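Local structure of sesquisabinene B synthase 2 (Santalum album, 6A2C) at residues R89-K94 against W226-Y231. The protein probably cyclises farnesyl diphosphate to the sesquiterpene sesquisabinene B, in a reaction dependent on magnesium or manganese. Sequence-based numbering, arbitrary orientation.
Sequences RRLGLK and WFIDTY
Leu91 and Ile228 bring the backbones closest, their CA atoms 5.9 Å apart, where the C-terminal end of helix 78-90 meets one side of helix 220-232. No hydrogen bond links the two segments, so the 333 Å² buried between them rests on side-chain packing. Its centre is the Phe227 ring. Arg90 lays its aliphatic chain over one face: CD stands 3.6 Å from the centroid of the Phe227 ring and 16° off the normal, which meets the geometry of a CH-pi contact. The guanidinium plane is tilted 21° from that ring, and Arg90 NH2 continues to Trp226 CZ3 at 3.8 Å; the charge itself is paired with Glu223, a turn earlier on helix 220-232. Tyr231 CB lies over the opposite face of Phe227, while Leu91 CG approaches the ring edge in plane. With CG anti to the carbonyl carbon (chi1 -70°), Leu91 directs CD2 to 3.5 Å from Phe227 CD2 and 3.8 Å from Ile228 CG1, and its methyls also reach the Tyr231 ring. Replacing Phe227 by alanine removes the ring, which would probably leave the Arg90 methylenes without the face they lie on and a gap beside Leu91 CD2. Just past Leu91, Gly92 ends the helix with positive phi and Gly92 N bonded to Arg89 O at 2.9 Å, part of a Schellman motif. Leu91 also touches Leu241 of helix 239-270. This is helix-end-to-helix packing within the predominantly helical N-terminal part of a plant terpene synthase, away from the magnesium site in the C-terminal metal-binding domain.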
ATOM      1  N   ARG A  89     -26.510 -19.753  11.764  1.00 23.98           N
ATOM      2  CA  ARG A  89     -25.415 -20.147  10.818  1.00 23.74           C
ATOM      3  C   ARG A  89     -25.722 -19.569   9.440  1.00 22.48           C
ATOM      4  O   ARG A  89     -24.845 -18.947   8.806  1.00 22.43           O
ATOM      5  CB  ARG A  89     -25.304 -21.671  10.733  1.00 21.47           C
ATOM      6  CG  ARG A  89     -24.325 -22.190   9.679  1.00 21.66           C
ATOM      7  CD  ARG A  89     -25.028 -22.488   8.370  1.00 22.83           C
ATOM      8  NE  ARG A  89     -24.211 -23.027   7.294  1.00 23.78           N
ATOM      9  CZ  ARG A  89     -23.979 -24.304   7.095  1.00 24.17           C
ATOM     10  NH1 ARG A  89     -24.458 -25.209   7.938  1.00 24.39           N
ATOM     11  NH2 ARG A  89     -23.280 -24.674   6.040  1.00 25.29           N
ATOM     12  N   ARG A  90     -26.963 -19.711   9.016  1.00 24.03           N
ATOM     13  CA  ARG A  90     -27.373 -19.356   7.639  1.00 26.20           C
ATOM     14  C   ARG A  90     -27.410 -17.840   7.464  1.00 24.62           C
ATOM     15  O   ARG A  90     -27.098 -17.363   6.358  1.00 21.10           O
ATOM     16  CB  ARG A  90     -28.711 -20.021   7.335  1.00 31.85           C
ATOM     17  CG  ARG A  90     -28.626 -21.080   6.263  1.00 36.95           C
ATOM     18  CD  ARG A  90     -29.959 -21.110   5.576  1.00 37.82           C
ATOM     19  NE  ARG A  90     -29.953 -21.158   4.133  1.00 31.62           N
ATOM     20  CZ  ARG A  90     -30.534 -22.131   3.450  1.00 33.63           C
ATOM     21  NH1 ARG A  90     -31.092 -23.116   4.131  1.00 28.30           N
ATOM     22  NH2 ARG A  90     -30.555 -22.122   2.113  1.00 33.32           N
ATOM     23  N   LEU A  91     -27.712 -17.107   8.539  1.00 23.21           N
ATOM     24  CA  LEU A  91     -27.620 -15.636   8.580  1.00 23.23           C
ATOM     25  C   LEU A  91     -26.165 -15.161   8.598  1.00 23.26           C
ATOM     26  O   LEU A  91     -25.956 -13.926   8.654  1.00 23.33           O
ATOM     27  CB  LEU A  91     -28.342 -15.119   9.822  1.00 25.03           C
ATOM     28  CG  LEU A  91     -29.853 -15.271   9.756  1.00 25.19           C
ATOM     29  CD1 LEU A  91     -30.445 -14.975  11.125  1.00 25.54           C
ATOM     30  CD2 LEU A  91     -30.467 -14.410   8.655  1.00 25.42           C
ATOM     31  N   GLY A  92     -25.193 -16.073   8.658  1.00 21.93           N
ATOM     32  CA  GLY A  92     -23.777 -15.677   8.617  1.00 24.09           C
ATOM     33  C   GLY A  92     -23.210 -15.298   9.975  1.00 25.29           C
ATOM     34  O   GLY A  92     -22.192 -14.616   9.992  1.00 24.54           O
ATOM     35  N   LEU A  93     -23.782 -15.776  11.083  1.00 27.68           N
ATOM     36  CA  LEU A  93     -23.456 -15.226  12.424  1.00 27.36           C
ATOM     37  C   LEU A  93     -22.729 -16.245  13.290  1.00 27.39           C
ATOM     38  O   LEU A  93     -22.400 -15.883  14.438  1.00 27.13           O
ATOM     39  CB  LEU A  93     -24.748 -14.794  13.120  1.00 27.18           C
ATOM     40  CG  LEU A  93     -25.499 -13.651  12.454  1.00 27.83           C
ATOM     41  CD1 LEU A  93     -26.810 -13.390  13.192  1.00 28.29           C
ATOM     42  CD2 LEU A  93     -24.637 -12.415  12.412  1.00 28.88           C
ATOM     43  N   LYS A  94     -22.495 -17.463  12.816  1.00 26.35           N
ATOM     44  CA  LYS A  94     -21.885 -18.477  13.701  1.00 27.86           C
ATOM     45  C   LYS A  94     -20.557 -17.947  14.258  1.00 28.48           C
ATOM     46  O   LYS A  94     -20.248 -18.250  15.428  1.00 26.99           O
ATOM     47  CB  LYS A  94     -21.738 -19.828  13.010  1.00 31.05           C
ATOM     48  CG  LYS A  94     -21.371 -20.952  13.955  1.00 32.10           C
ATOM     49  CD  LYS A  94     -21.548 -22.343  13.385  1.00 35.73           C
ATOM     50  CE  LYS A  94     -20.357 -22.801  12.583  1.00 41.38           C
ATOM     51  NZ  LYS A  94     -19.234 -23.196  13.461  1.00 43.29           N
ATOM     52  N   TRP A 226     -28.348 -13.594   0.966  1.00 24.08           N
ATOM     53  CA  TRP A 226     -29.570 -14.179   0.379  1.00 24.52           C
ATOM     54  C   TRP A 226     -30.550 -14.546   1.505  1.00 26.79           C
ATOM     55  O   TRP A 226     -31.802 -14.309   1.378  1.00 24.27           O
ATOM     56  CB  TRP A 226     -29.204 -15.395  -0.461  1.00 24.11           C
ATOM     57  CG  TRP A 226     -30.385 -16.037  -1.106  1.00 23.35           C
ATOM     58  CD1 TRP A 226     -30.960 -15.673  -2.288  1.00 27.72           C
ATOM     59  CD2 TRP A 226     -31.209 -17.075  -0.565  1.00 24.80           C
ATOM     60  NE1 TRP A 226     -31.998 -16.513  -2.587  1.00 25.76           N
ATOM     61  CE2 TRP A 226     -32.187 -17.364  -1.539  1.00 24.72           C
ATOM     62  CE3 TRP A 226     -31.132 -17.886   0.575  1.00 26.97           C
ATOM     63  CZ2 TRP A 226     -33.111 -18.390  -1.376  1.00 25.50           C
ATOM     64  CZ3 TRP A 226     -32.074 -18.872   0.752  1.00 26.09           C
ATOM     65  CH2 TRP A 226     -33.038 -19.125  -0.217  1.00 25.00           C
ATOM     66  N   PHE A 227     -30.039 -15.194   2.545  1.00 21.81           N
ATOM     67  CA  PHE A 227     -30.910 -15.785   3.581  1.00 23.24           C
ATOM     68  C   PHE A 227     -31.515 -14.689   4.480  1.00 23.73           C
ATOM     69  O   PHE A 227     -32.569 -14.955   5.072  1.00 26.44           O
ATOM     70  CB  PHE A 227     -30.163 -16.806   4.423  1.00 25.03           C
ATOM     71  CG  PHE A 227     -31.066 -17.555   5.350  1.00 23.74           C
ATOM     72  CD1 PHE A 227     -32.035 -18.398   4.859  1.00 29.43           C
ATOM     73  CD2 PHE A 227     -31.016 -17.320   6.699  1.00 26.65           C
ATOM     74  CE1 PHE A 227     -32.939 -19.001   5.723  1.00 30.06           C
ATOM     75  CE2 PHE A 227     -31.878 -17.965   7.566  1.00 26.34           C
ATOM     76  CZ  PHE A 227     -32.831 -18.809   7.072  1.00 29.18           C
ATOM     77  N   ILE A 228     -30.839 -13.568   4.672  1.00 23.43           N
ATOM     78  CA  ILE A 228     -31.425 -12.401   5.397  1.00 26.76           C
ATOM     79  C   ILE A 228     -32.762 -12.018   4.729  1.00 30.08           C
ATOM     80  O   ILE A 228     -33.803 -12.000   5.432  1.00 28.64           O
ATOM     81  CB  ILE A 228     -30.438 -11.230   5.483  1.00 29.60           C
ATOM     82  CG1 ILE A 228     -29.371 -11.503   6.543  1.00 28.05           C
ATOM     83  CG2 ILE A 228     -31.184  -9.929   5.764  1.00 29.94           C
ATOM     84  CD1 ILE A 228     -28.177 -10.599   6.444  1.00 26.13           C
ATOM     85  N   ASP A 229     -32.790 -11.884   3.403  1.00 32.54           N
ATOM     86  CA  ASP A 229     -34.056 -11.644   2.657  1.00 33.83           C
ATOM     87  C   ASP A 229     -35.046 -12.786   2.899  1.00 36.58           C
ATOM     88  O   ASP A 229     -36.225 -12.494   3.176  1.00 37.58           O
ATOM     89  CB  ASP A 229     -33.806 -11.453   1.162  1.00 40.08           C
ATOM     90  CG  ASP A 229     -33.047 -10.181   0.885  1.00 38.58           C
ATOM     91  OD1 ASP A 229     -32.856  -9.427   1.824  1.00 39.40           O
ATOM     92  OD2 ASP A 229     -32.573 -10.020  -0.237  1.00 43.90           O
ATOM     93  N   THR A 230     -34.627 -14.041   2.720  1.00 33.88           N
ATOM     94  CA  THR A 230     -35.532 -15.219   2.744  1.00 31.14           C
ATOM     95  C   THR A 230     -36.127 -15.364   4.147  1.00 32.29           C
ATOM     96  O   THR A 230     -37.366 -15.558   4.289  1.00 34.10           O
ATOM     97  CB  THR A 230     -34.765 -16.482   2.344  1.00 32.38           C
ATOM     98  OG1 THR A 230     -34.335 -16.357   0.986  1.00 31.08           O
ATOM     99  CG2 THR A 230     -35.597 -17.737   2.517  1.00 34.02           C
ATOM    100  N   TYR A 231     -35.271 -15.258   5.162  1.00 30.58           N
ATOM    101  CA  TYR A 231     -35.670 -15.392   6.581  1.00 32.88           C
ATOM    102  C   TYR A 231     -36.738 -14.344   6.966  1.00 35.68           C
ATOM    103  O   TYR A 231     -37.649 -14.677   7.750  1.00 32.53           O
ATOM    104  CB  TYR A 231     -34.460 -15.185   7.477  1.00 30.98           C
ATOM    105  CG  TYR A 231     -34.747 -15.437   8.926  1.00 26.10           C
ATOM    106  CD1 TYR A 231     -35.375 -16.601   9.340  1.00 30.34           C
ATOM    107  CD2 TYR A 231     -34.392 -14.513   9.874  1.00 30.10           C
ATOM    108  CE1 TYR A 231     -35.589 -16.863  10.681  1.00 28.80           C
ATOM    109  CE2 TYR A 231     -34.619 -14.749  11.221  1.00 31.65           C
ATOM    110  CZ  TYR A 231     -35.255 -15.907  11.621  1.00 29.84           C
ATOM    111  OH  TYR A 231     -35.448 -16.116  12.951  1.00 30.89           O
TER